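Side-chain contacts in 3-hydroxyisobutyrate dehydrogenase (Thermus thermophilus, PDB 2CVZ), which probably catalyses the reversible NADP-dependent oxidation of 3-hydroxyisobutyrate to methylmalonate semialdehyde, a step of valine catabolism: residues G83-D88 against E136-R141; G161-A166 against M240-G245; N168-A173 against P251-A256; V191-A196 against R217-A222. All coordinates share one frame; numbering follows the deposited sequence.

Interaction 1 (G83-D88 against E136-R141)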
loop_
_atom_site.group_PDB
_atom_site.type_symbol
_atom_site.label_atom_id
_atom_site.label_comp_id
_atom_site.label_asym_id
_atom_site.label_seq_id
_atom_site.Cartn_x
_atom_site.Cartn_y
_atom_site.Cartn_z
ATOM N N GLY C 83 2.300 -19.464 -44.853
ATOM C CA GLY C 83 3.046 -18.296 -45.280
ATOM C C GLY C 83 2.408 -16.985 -44.857
ATOM O O GLY C 83 2.931 -15.913 -45.154
ATOM N N THR C 84 1.277 -17.071 -44.164
ATOM C CA THR C 84 0.572 -15.883 -43.697
ATOM C C THR C 84 1.120 -15.413 -42.349
ATOM O O THR C 84 1.687 -16.197 -41.583
ATOM C CB THR C 84 -0.946 -16.155 -43.542
ATOM O OG1 THR C 84 -1.507 -16.499 -44.816
ATOM C CG2 THR C 84 -1.662 -14.922 -43.002
ATOM N N TYR C 85 0.949 -14.128 -42.065
ATOM C CA TYR C 85 1.412 -13.558 -40.811
ATOM C C TYR C 85 0.230 -13.018 -40.026
ATOM O O TYR C 85 -0.713 -12.468 -40.599
ATOM C CB TYR C 85 2.416 -12.440 -41.080
ATOM C CG TYR C 85 3.708 -12.934 -41.687
ATOM C CD1 TYR C 85 4.715 -13.471 -40.887
ATOM C CD2 TYR C 85 3.916 -12.886 -43.064
ATOM C CE1 TYR C 85 5.900 -13.948 -41.444
ATOM C CE2 TYR C 85 5.095 -13.362 -43.632
ATOM C CZ TYR C 85 6.082 -13.889 -42.817
ATOM O OH TYR C 85 7.252 -14.351 -43.372
ATOM N N TRP C 86 0.282 -13.189 -38.710
ATOM C CA TRP C 86 -0.776 -12.713 -37.837
ATOM C C TRP C 86 -0.167 -11.683 -36.897
ATOM O O TRP C 86 0.604 -12.031 -36.001
ATOM C CB TRP C 86 -1.368 -13.875 -37.029
ATOM C CG TRP C 86 -2.645 -13.530 -36.314
ATOM C CD1 TRP C 86 -2.841 -12.515 -35.420
ATOM C CD2 TRP C 86 -3.909 -14.194 -36.448
ATOM N NE1 TRP C 86 -4.146 -12.505 -34.990
ATOM C CE2 TRP C 86 -4.824 -13.525 -35.604
ATOM C CE3 TRP C 86 -4.357 -15.291 -37.197
ATOM C CZ2 TRP C 86 -6.165 -13.916 -35.489
ATOM C CZ3 TRP C 86 -5.692 -15.682 -37.083
ATOM C CH2 TRP C 86 -6.578 -14.992 -36.234
ATOM N N VAL C 87 -0.505 -10.416 -37.120
ATOM C CA VAL C 87 -0.001 -9.320 -36.300
ATOM C C VAL C 87 -1.091 -8.964 -35.298
ATOM O O VAL C 87 -2.118 -8.389 -35.657
ATOM C CB VAL C 87 0.338 -8.089 -37.174
ATOM C CG1 VAL C 87 0.830 -6.938 -36.298
ATOM C CG2 VAL C 87 1.404 -8.466 -38.199
ATOM N N ASP C 88 -0.862 -9.315 -34.037
ATOM C CA ASP C 88 -1.843 -9.074 -32.989
ATOM C C ASP C 88 -1.575 -7.811 -32.170
ATOM O O ASP C 88 -0.677 -7.785 -31.327
ATOM C CB ASP C 88 -1.901 -10.303 -32.078
ATOM C CG ASP C 88 -3.027 -10.233 -31.075
ATOM O OD1 ASP C 88 -3.995 -9.484 -31.319
ATOM O OD2 ASP C 88 -2.949 -10.946 -30.049
ATOM N N GLU C 136 12.928 -12.766 -35.608
ATOM C CA GLU C 136 13.550 -11.636 -36.291
ATOM C C GLU C 136 13.153 -11.576 -37.764
ATOM O O GLU C 136 12.915 -10.498 -38.312
ATOM C CB GLU C 136 15.072 -11.733 -36.191
ATOM C CG GLU C 136 15.590 -11.960 -34.785
ATOM C CD GLU C 136 17.101 -11.956 -34.722
ATOM O OE1 GLU C 136 17.729 -12.732 -35.475
ATOM O OE2 GLU C 136 17.660 -11.176 -33.920
ATOM N N GLU C 137 13.092 -12.741 -38.400
ATOM C CA GLU C 137 12.735 -12.830 -39.811
ATOM C C GLU C 137 11.322 -12.318 -40.069
ATOM O O GLU C 137 11.089 -11.560 -41.012
ATOM C CB GLU C 137 12.862 -14.278 -40.296
ATOM C CG GLU C 137 14.283 -14.832 -40.217
ATOM C CD GLU C 137 14.745 -15.111 -38.791
ATOM O OE1 GLU C 137 15.965 -15.308 -38.595
ATOM O OE2 GLU C 137 13.896 -15.145 -37.870
ATOM N N ALA C 138 10.379 -12.734 -39.229
ATOM C CA ALA C 138 8.993 -12.302 -39.372
ATOM C C ALA C 138 8.883 -10.801 -39.125
ATOM O O ALA C 138 8.183 -10.095 -39.849
ATOM C CB ALA C 138 8.103 -13.062 -38.396
ATOM N N VAL C 139 9.580 -10.316 -38.102
ATOM C CA VAL C 139 9.550 -8.894 -37.775
ATOM C C VAL C 139 9.963 -8.045 -38.975
ATOM O O VAL C 139 9.298 -7.067 -39.314
ATOM C CB VAL C 139 10.486 -8.570 -36.589
ATOM C CG1 VAL C 139 10.603 -7.066 -36.411
ATOM C CG2 VAL C 139 9.945 -9.206 -35.316
ATOM N N GLU C 140 11.059 -8.426 -39.619
ATOM C CA GLU C 140 11.548 -7.688 -40.776
ATOM C C GLU C 140 10.533 -7.713 -41.917
ATOM O O GLU C 140 10.416 -6.753 -42.677
ATOM C CB GLU C 140 12.874 -8.284 -41.255
ATOM C CG GLU C 140 13.496 -7.546 -42.431
ATOM C CD GLU C 140 14.811 -8.159 -42.878
ATOM O OE1 GLU C 140 14.804 -9.324 -43.333
ATOM O OE2 GLU C 140 15.854 -7.476 -42.774
ATOM N N ARG C 141 9.796 -8.813 -42.024
ATOM C CA ARG C 141 8.798 -8.975 -43.076
ATOM C C ARG C 141 7.546 -8.125 -42.846
ATOM O O ARG C 141 6.927 -7.654 -43.799
ATOM C CB ARG C 141 8.394 -10.446 -43.179
ATOM C CG ARG C 141 7.472 -10.787 -44.341
ATOM C CD ARG C 141 8.236 -10.904 -45.651
ATOM N NE ARG C 141 7.395 -11.429 -46.725
ATOM C CZ ARG C 141 6.366 -10.779 -47.263
ATOM N NH1 ARG C 141 6.044 -9.565 -46.834
ATOM N NH2 ARG C 141 5.654 -11.346 -48.229
#
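Within the Rossmann-type nucleotide-binding domain, Tyr85 on strand 85-88 projects from the sheet to meet Ala138 and Arg141, one turn apart on the covering helix 136-142. The tyrosine leaves its strand with CG beside the backbone N and anti to the carbonyl carbon (chi1 -67°), which carries the ring toward the helix. Two of its ring carbons meet different partners, each obliquely: CE1 lies 3.9 Å from Ala138 CB, and CE2 3.6 Å from Arg141 CG. The hydroxyl end joins in, with Tyr85 OH 3.7 Å from Arg141 CG. Arg141 passes the ring at about a right angle; with CG anti to the backbone N (chi1 -174°) its first methylenes do the touching, and a bend at chi2 then turns the rest of the chain. Ring and guanidinium planes are 57° apart, far from a parallel stack. An alanine in place of Tyr85 would probably open a gap against the helix, depriving the Ala138 methyl and the Arg141 methylenes of the ring they rest on. Neighbouring strands complete the setting: Tyr85 and Ala138 both touch Thr110 of strand 110-117, Tyr85 is backbone-bonded to Ile59 of strand 58-61, and Trp86 packs against helix 66-76.

Interaction 2 (G161-A166 against M240-G245)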
loop_
_atom_site.group_PDB
_atom_site.type_symbol
_atom_site.label_atom_id
_atom_site.label_comp_id
_atom_site.label_asym_id
_atom_site.label_seq_id
_atom_site.Cartn_x
_atom_site.Cartn_y
_atom_site.Cartn_z
ATOM N N GLY C 161 6.321 -8.718 -26.353
ATOM C CA GLY C 161 5.655 -7.476 -26.703
ATOM C C GLY C 161 4.519 -7.199 -25.736
ATOM O O GLY C 161 4.387 -6.090 -25.219
ATOM N N HIS C 162 3.697 -8.215 -25.490
ATOM C CA HIS C 162 2.573 -8.081 -24.572
ATOM C C HIS C 162 3.066 -7.751 -23.168
ATOM O O HIS C 162 2.429 -6.994 -22.439
ATOM C CB HIS C 162 1.760 -9.379 -24.518
ATOM C CG HIS C 162 0.999 -9.672 -25.772
ATOM N ND1 HIS C 162 0.250 -8.721 -26.429
ATOM C CD2 HIS C 162 0.846 -10.821 -26.472
ATOM C CE1 HIS C 162 -0.332 -9.270 -27.481
ATOM N NE2 HIS C 162 0.014 -10.543 -27.531
ATOM N N ALA C 163 4.202 -8.326 -22.794
ATOM C CA ALA C 163 4.775 -8.090 -21.474
ATOM C C ALA C 163 5.197 -6.636 -21.305
ATOM O O ALA C 163 4.889 -6.008 -20.292
ATOM C CB ALA C 163 5.965 -9.011 -21.252
ATOM N N VAL C 164 5.908 -6.100 -22.295
ATOM C CA VAL C 164 6.348 -4.712 -22.226
ATOM C C VAL C 164 5.144 -3.775 -22.220
ATOM O O VAL C 164 5.143 -2.753 -21.530
ATOM C CB VAL C 164 7.269 -4.354 -23.415
ATOM C CG1 VAL C 164 7.583 -2.868 -23.405
ATOM C CG2 VAL C 164 8.554 -5.160 -23.327
ATOM N N LYS C 165 4.118 -4.125 -22.988
ATOM C CA LYS C 165 2.914 -3.304 -23.051
ATOM C C LYS C 165 2.242 -3.254 -21.685
ATOM O O LYS C 165 1.837 -2.191 -21.225
ATOM C CB LYS C 165 1.933 -3.860 -24.091
ATOM C CG LYS C 165 0.560 -3.170 -24.107
ATOM C CD LYS C 165 0.660 -1.662 -24.366
ATOM C CE LYS C 165 -0.721 -1.011 -24.374
ATOM N NZ LYS C 165 -0.654 0.477 -24.497
ATOM N N ALA C 166 2.130 -4.411 -21.039
ATOM C CA ALA C 166 1.500 -4.487 -19.726
ATOM C C ALA C 166 2.244 -3.631 -18.710
ATOM O O ALA C 166 1.629 -2.898 -17.936
ATOM C CB ALA C 166 1.441 -5.941 -19.251
HETATM N N MSE C 240 0.490 -7.852 -13.502
HETATM C CA MSE C 240 0.699 -8.606 -12.269
HETATM C C MSE C 240 1.273 -9.980 -12.623
HETATM O O MSE C 240 2.060 -10.554 -11.870
HETATM C CB MSE C 240 -0.620 -8.779 -11.504
HETATM C CG MSE C 240 -1.292 -7.471 -11.072
HETATM SE SE MSE C 240 -0.141 -6.283 -10.056
HETATM C CE MSE C 240 0.414 -5.117 -11.506
ATOM N N GLY C 241 0.867 -10.502 -13.777
ATOM C CA GLY C 241 1.359 -11.793 -14.225
ATOM C C GLY C 241 2.830 -11.693 -14.575
ATOM O O GLY C 241 3.587 -12.643 -14.400
ATOM N N VAL C 242 3.238 -10.532 -15.073
ATOM C CA VAL C 242 4.633 -10.315 -15.426
ATOM C C VAL C 242 5.460 -10.235 -14.142
ATOM O O VAL C 242 6.578 -10.749 -14.079
ATOM C CB VAL C 242 4.805 -9.018 -16.244
ATOM C CG1 VAL C 242 6.284 -8.762 -16.514
ATOM C CG2 VAL C 242 4.025 -9.132 -17.556
ATOM N N LEU C 243 4.901 -9.593 -13.118
ATOM C CA LEU C 243 5.589 -9.475 -11.834
ATOM C C LEU C 243 5.682 -10.838 -11.152
ATOM O O LEU C 243 6.586 -11.074 -10.351
ATOM C CB LEU C 243 4.845 -8.502 -10.911
ATOM C CG LEU C 243 4.724 -7.049 -11.374
ATOM C CD1 LEU C 243 3.859 -6.271 -10.394
ATOM C CD2 LEU C 243 6.107 -6.421 -11.484
ATOM N N ASP C 244 4.742 -11.726 -11.466
ATOM C CA ASP C 244 4.717 -13.065 -10.878
ATOM C C ASP C 244 5.857 -13.950 -11.377
ATOM O O ASP C 244 6.131 -15.004 -10.798
ATOM C CB ASP C 244 3.388 -13.759 -11.182
ATOM C CG ASP C 244 2.256 -13.291 -10.282
ATOM O OD1 ASP C 244 1.110 -13.734 -10.509
ATOM O OD2 ASP C 244 2.506 -12.494 -9.349
ATOM N N GLY C 245 6.514 -13.526 -12.453
ATOM C CA GLY C 245 7.608 -14.308 -13.001
ATOM C C GLY C 245 8.731 -14.528 -12.009
ATOM O O GLY C 245 9.166 -15.660 -11.783
#
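Val242 presents a single methyl to Ala163 and Ala166, where helix 229-243 packs on the start of the long helix 160-188, in the all-helical part of the chain that follows the Rossmann-type domain. The rotamer decides which methyl does the work. CG1 stands anti to the backbone N (chi1 176°), and CG2 is thereby placed beside that N and directed at the neighbouring helix. CG2 settles over the gap between two alanines one turn apart, 4.1 Å from Ala163 CA and 4.2 Å from Ala163 CB. The second methyl, Ala166 CB, is 4.4 Å from the same Val242 CG2. The other branch keeps more distance, with Val242 CG1 4.8 Å from Ala163 CB. With only methyls between them the backbones come close, Ala163 CA to Val242 CA being 6.4 Å. Larger side chains of helix 160-188 take other directions. His162 leads away from the contact, and its NE2 is hydrogen-bonded to Tyr111 OH. Lys165 turns once at chi2 (58°) and then runs extended until NZ is held by Val116 O and Asn169 OD1, a course that also brings it against the bound NADPH. Gln189 of the second subunit packs on both Ala163 and Val242, so this helix pair also borders the subunit interface. Gly245 N is hydrogen-bonded to Val242 O at 3.2 Å; a beta carbon on that glycine would be crowded by the same oxygen.

Interaction 3 (N168-A173 against P251-A256)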
loop_
_atom_site.group_PDB
_atom_site.type_symbol
_atom_site.label_atom_id
_atom_site.label_comp_id
_atom_site.label_asym_id
_atom_site.label_seq_id
_atom_site.Cartn_x
_atom_site.Cartn_y
_atom_site.Cartn_z
ATOM N N ASN C 168 4.208 -1.101 -19.378
ATOM C CA ASN C 168 4.056 0.297 -19.766
ATOM C C ASN C 168 2.749 0.858 -19.205
ATOM O O ASN C 168 2.722 1.954 -18.643
ATOM C CB ASN C 168 4.043 0.443 -21.289
ATOM C CG ASN C 168 3.639 1.837 -21.732
ATOM O OD1 ASN C 168 4.422 2.785 -21.641
ATOM N ND2 ASN C 168 2.397 1.973 -22.197
ATOM N N ASN C 169 1.662 0.109 -19.357
ATOM C CA ASN C 169 0.377 0.576 -18.855
ATOM C C ASN C 169 0.322 0.587 -17.335
ATOM O O ASN C 169 -0.424 1.363 -16.746
ATOM C CB ASN C 169 -0.757 -0.256 -19.450
ATOM C CG ASN C 169 -1.184 0.255 -20.817
ATOM O OD1 ASN C 169 -0.346 0.677 -21.622
ATOM N ND2 ASN C 169 -2.479 0.219 -21.089
ATOM N N ALA C 170 1.115 -0.266 -16.695
ATOM C CA ALA C 170 1.155 -0.270 -15.239
ATOM C C ALA C 170 1.825 1.039 -14.806
ATOM O O ALA C 170 1.420 1.664 -13.828
ATOM C CB ALA C 170 1.950 -1.467 -14.726
ATOM N N LEU C 171 2.848 1.462 -15.543
ATOM C CA LEU C 171 3.526 2.707 -15.202
ATOM C C LEU C 171 2.585 3.888 -15.425
ATOM O O LEU C 171 2.533 4.809 -14.609
ATOM C CB LEU C 171 4.801 2.879 -16.026
ATOM C CG LEU C 171 5.889 1.825 -15.809
ATOM C CD1 LEU C 171 7.166 2.277 -16.504
ATOM C CD2 LEU C 171 6.145 1.629 -14.321
ATOM N N LEU C 172 1.843 3.861 -16.529
ATOM C CA LEU C 172 0.890 4.929 -16.815
ATOM C C LEU C 172 -0.116 5.009 -15.664
ATOM O O LEU C 172 -0.417 6.092 -15.158
ATOM C CB LEU C 172 0.165 4.649 -18.141
ATOM C CG LEU C 172 -1.021 5.522 -18.585
ATOM C CD1 LEU C 172 -2.271 5.104 -17.849
ATOM C CD2 LEU C 172 -0.715 6.998 -18.348
ATOM N N ALA C 173 -0.619 3.850 -15.244
ATOM C CA ALA C 173 -1.595 3.784 -14.157
ATOM C C ALA C 173 -1.065 4.428 -12.878
ATOM O O ALA C 173 -1.738 5.252 -12.256
ATOM C CB ALA C 173 -1.984 2.325 -13.893
ATOM N N PRO C 251 5.777 -3.496 -4.348
ATOM C CA PRO C 251 4.636 -2.892 -3.653
ATOM C C PRO C 251 3.809 -1.853 -4.416
ATOM O O PRO C 251 2.575 -1.909 -4.399
ATOM C CB PRO C 251 5.273 -2.317 -2.384
ATOM C CG PRO C 251 6.664 -1.977 -2.833
ATOM C CD PRO C 251 7.036 -3.196 -3.644
ATOM N N LEU C 252 4.462 -0.906 -5.083
ATOM C CA LEU C 252 3.710 0.122 -5.795
ATOM C C LEU C 252 2.862 -0.413 -6.940
ATOM O O LEU C 252 1.679 -0.088 -7.039
ATOM C CB LEU C 252 4.639 1.226 -6.313
ATOM C CG LEU C 252 5.328 2.099 -5.258
ATOM C CD1 LEU C 252 6.015 3.271 -5.950
ATOM C CD2 LEU C 252 4.304 2.622 -4.264
ATOM N N LEU C 253 3.450 -1.231 -7.803
ATOM C CA LEU C 253 2.691 -1.769 -8.922
ATOM C C LEU C 253 1.562 -2.690 -8.461
ATOM O O LEU C 253 0.481 -2.690 -9.047
ATOM C CB LEU C 253 3.620 -2.498 -9.893
ATOM C CG LEU C 253 4.643 -1.600 -10.603
ATOM C CD1 LEU C 253 5.404 -2.424 -11.636
ATOM C CD2 LEU C 253 3.935 -0.427 -11.278
ATOM N N ARG C 254 1.803 -3.468 -7.408
ATOM C CA ARG C 254 0.765 -4.359 -6.897
ATOM C C ARG C 254 -0.423 -3.533 -6.403
ATOM O O ARG C 254 -1.574 -3.846 -6.703
ATOM C CB ARG C 254 1.302 -5.211 -5.743
ATOM C CG ARG C 254 2.352 -6.238 -6.146
ATOM C CD ARG C 254 1.772 -7.419 -6.930
ATOM N NE ARG C 254 2.788 -8.453 -7.136
ATOM C CZ ARG C 254 2.680 -9.478 -7.976
ATOM N NH1 ARG C 254 1.590 -9.641 -8.720
ATOM N NH2 ARG C 254 3.675 -10.347 -8.079
ATOM N N LEU C 255 -0.138 -2.479 -5.640
ATOM C CA LEU C 255 -1.195 -1.622 -5.111
ATOM C C LEU C 255 -1.953 -0.908 -6.227
ATOM O O LEU C 255 -3.163 -0.672 -6.124
ATOM C CB LEU C 255 -0.606 -0.589 -4.144
ATOM C CG LEU C 255 -1.022 -0.727 -2.676
ATOM C CD1 LEU C 255 -2.514 -0.441 -2.535
ATOM C CD2 LEU C 255 -0.694 -2.133 -2.174
ATOM N N ALA C 256 -1.242 -0.561 -7.293
ATOM C CA ALA C 256 -1.866 0.120 -8.422
ATOM C C ALA C 256 -3.033 -0.693 -8.982
ATOM O O ALA C 256 -4.080 -0.134 -9.309
ATOM C CB ALA C 256 -0.833 0.375 -9.516
#
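No flat group comes between Ala170 and Leu253, whose side chains meet through aliphatic carbons where helix 251-267 packs on helix 160-188 in the helical domain; the amides of this helix pair lie behind the contact, on the far flank of helix 160-188. There Asn168 ND2 donates to Asn169 OD1 at 3.1 Å, the donor lying in the carbonyl plane of Asn169 but the acceptor tilted 23° out of the Asn168 amide plane. The bond is bent, 136° at the hydrogen. The Asn168 amide is gripped further, by Ser204 and Gly205 of the second subunit. In front, Leu253 is the side chain that crosses. Its CG lies anti to the carbonyl carbon (chi1 -65°), which swings the branch end toward the other helix. CD2 then touches Ala170 CB at 4.1 Å and is equally far, 4.1 Å, from Ala170 O. Leu171 starts away from the contact, yet its tip returns, CD2 meeting Leu253 CD2 methyl to methyl at 4.3 Å. At the beginning of helix 251-267, the carboxylate of Glu181 from the second subunit accepts from the backbone N of both Leu252 and Leu253. One turn on, the approach is looser: Ala173 CB and Ala256 CB face each other at 4.9 Å.

Interaction 4 (V191-A196 against R217-A222)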
loop_
_atom_site.group_PDB
_atom_site.type_symbol
_atom_site.label_atom_id
_atom_site.label_comp_id
_atom_site.label_asym_id
_atom_site.label_seq_id
_atom_site.Cartn_x
_atom_site.Cartn_y
_atom_site.Cartn_z
ATOM N N VAL C 191 -4.608 25.560 -3.853
ATOM C CA VAL C 191 -3.686 25.610 -4.980
ATOM C C VAL C 191 -4.420 25.449 -6.306
ATOM O O VAL C 191 -5.360 24.663 -6.414
ATOM C CB VAL C 191 -2.624 24.494 -4.883
ATOM C CG1 VAL C 191 -1.702 24.542 -6.097
ATOM C CG2 VAL C 191 -1.838 24.643 -3.604
ATOM N N SER C 192 -3.990 26.203 -7.314
ATOM C CA SER C 192 -4.588 26.117 -8.644
ATOM C C SER C 192 -4.053 24.863 -9.334
ATOM O O SER C 192 -2.843 24.715 -9.504
ATOM C CB SER C 192 -4.218 27.350 -9.474
ATOM O OG SER C 192 -4.511 27.137 -10.843
ATOM N N ALA C 193 -4.951 23.960 -9.723
ATOM C CA ALA C 193 -4.545 22.720 -10.388
ATOM C C ALA C 193 -3.851 23.025 -11.712
ATOM O O ALA C 193 -2.856 22.395 -12.074
ATOM C CB ALA C 193 -5.764 21.833 -10.635
ATOM N N GLU C 194 -4.394 23.999 -12.430
ATOM C CA GLU C 194 -3.847 24.407 -13.713
ATOM C C GLU C 194 -2.412 24.895 -13.564
ATOM O O GLU C 194 -1.517 24.456 -14.290
ATOM C CB GLU C 194 -4.714 25.518 -14.308
ATOM C CG GLU C 194 -4.270 25.989 -15.675
ATOM C CD GLU C 194 -5.201 27.042 -16.248
ATOM O OE1 GLU C 194 -5.319 28.132 -15.645
ATOM O OE2 GLU C 194 -5.820 26.774 -17.299
ATOM N N LYS C 195 -2.202 25.804 -12.619
ATOM C CA LYS C 195 -0.879 26.367 -12.372
ATOM C C LYS C 195 0.076 25.327 -11.802
ATOM O O LYS C 195 1.260 25.308 -12.145
ATOM C CB LYS C 195 -0.985 27.564 -11.422
ATOM C CG LYS C 195 -1.712 28.765 -12.020
ATOM C CD LYS C 195 -0.947 29.326 -13.212
ATOM C CE LYS C 195 -1.604 30.584 -13.768
ATOM N NZ LYS C 195 -2.968 30.316 -14.295
ATOM N N ALA C 196 -0.437 24.463 -10.933
ATOM C CA ALA C 196 0.388 23.417 -10.343
ATOM C C ALA C 196 0.919 22.515 -11.454
ATOM O O ALA C 196 2.094 22.142 -11.458
ATOM C CB ALA C 196 -0.432 22.601 -9.344
ATOM N N ARG C 217 -8.191 16.364 -20.044
ATOM C CA ARG C 217 -9.412 15.634 -19.713
ATOM C C ARG C 217 -10.050 15.948 -18.370
ATOM O O ARG C 217 -11.275 15.969 -18.258
ATOM C CB ARG C 217 -9.154 14.131 -19.784
ATOM C CG ARG C 217 -8.498 13.703 -21.065
ATOM C CD ARG C 217 -8.461 12.201 -21.210
ATOM N NE ARG C 217 -7.815 11.837 -22.463
ATOM C CZ ARG C 217 -7.968 10.672 -23.078
ATOM N NH1 ARG C 217 -8.753 9.736 -22.555
ATOM N NH2 ARG C 217 -7.343 10.451 -24.225
ATOM N N VAL C 218 -9.229 16.184 -17.354
ATOM C CA VAL C 218 -9.746 16.449 -16.019
ATOM C C VAL C 218 -10.047 17.916 -15.724
ATOM O O VAL C 218 -11.165 18.259 -15.341
ATOM C CB VAL C 218 -8.772 15.920 -14.946
ATOM C CG1 VAL C 218 -9.368 16.114 -13.561
ATOM C CG2 VAL C 218 -8.465 14.450 -15.205
ATOM N N LEU C 219 -9.051 18.777 -15.886
ATOM C CA LEU C 219 -9.243 20.196 -15.612
ATOM C C LEU C 219 -10.383 20.784 -16.440
ATOM O O LEU C 219 -11.115 21.656 -15.971
ATOM C CB LEU C 219 -7.941 20.963 -15.876
ATOM C CG LEU C 219 -6.883 20.925 -14.764
ATOM C CD1 LEU C 219 -6.589 19.492 -14.346
ATOM C CD2 LEU C 219 -5.622 21.606 -15.254
ATOM N N THR C 220 -10.531 20.292 -17.666
ATOM C CA THR C 220 -11.573 20.753 -18.581
ATOM C C THR C 220 -12.927 20.132 -18.257
ATOM O O THR C 220 -13.968 20.622 -18.708
ATOM C CB THR C 220 -11.238 20.376 -20.030
ATOM O OG1 THR C 220 -11.120 18.951 -20.129
ATOM C CG2 THR C 220 -9.934 21.023 -20.468
ATOM N N ARG C 221 -12.900 19.050 -17.482
ATOM C CA ARG C 221 -14.103 18.317 -17.100
ATOM C C ARG C 221 -14.673 17.593 -18.315
ATOM O O ARG C 221 -15.785 17.069 -18.271
ATOM C CB ARG C 221 -15.169 19.263 -16.523
ATOM C CG ARG C 221 -14.666 20.194 -15.435
ATOM C CD ARG C 221 -13.840 19.442 -14.400
ATOM N NE ARG C 221 -14.599 18.395 -13.728
ATOM C CZ ARG C 221 -14.054 17.473 -12.940
ATOM N NH1 ARG C 221 -12.743 17.471 -12.732
ATOM N NH2 ARG C 221 -14.815 16.560 -12.354
ATOM N N ALA C 222 -13.897 17.562 -19.395
ATOM C CA ALA C 222 -14.320 16.919 -20.635
ATOM C C ALA C 222 -14.459 15.404 -20.509
ATOM O O ALA C 222 -15.437 14.820 -20.985
ATOM C CB ALA C 222 -13.338 17.255 -21.755
#
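Leu219, on the segment of helix 214-219, reaches to Ala193 and Glu194, in the first turn of helix 193-200. From CB the chain heads toward its partners, CG lying anti to the carbonyl carbon and beside the backbone N (chi1 -81°). At CG it meets the first of them, Ala193 CB, at 4.4 Å. The branches then part. CD1 stays with Ala193, 4.5 Å from its CB, while CD2 goes on to Glu194 and comes to 3.7 Å from its CA. The same CD2 methyl lies 3.9 Å from Glu194 N and 4.1 Å from Glu194 CB, so the leucine tip rests largely on backbone. Both helices belong to the helical domain that follows the Rossmann-type fold, and here the start of helix 193-200 meets helix 214-219. The start is capped: Ser192, at the N-cap position, accepts from Lys195 N through OG at 3.2 Å and nearly straight (170°). Beyond the leucine, Glu194 extends with CG anti to its own N, and Glu194 OE1 pairs with Lys195 NZ at 3.5 Å in a salt bridge along the outer side of the helix. Two residues after Leu219, Arg221 is the first to leave helical angles, with positive phi (70°). Val218, next to the leucine, packs on Leu277 and Glu281 of helix 276-284, and Arg221 NH1 forms a salt bridge with Glu281. Thr220 makes an ST turn, its OG1 accepting from Ala222 N at 3.2 Å.

How the interactions relate
From the N terminus, interaction 1 closes first, tying a central strand of the Rossmann-type sheet to the helix 136-142 packed against it before the long helix 160-188 begins. That helix supplies the first half of both interaction 2 and interaction 3. The chain next closes the short loop of interaction 4, nested inside the two larger ones. Helix 229-243 then returns to complete interaction 2, and helix 251-267 completes interaction 3, so these two cross. A salt bridge, Asp244 OD2 to Arg254 NH2 at 2.8 Å, joins them directly. Interactions 1 and 2 meet where Asp88 packs against His162, linking the nucleotide-binding sheet to the helical domain.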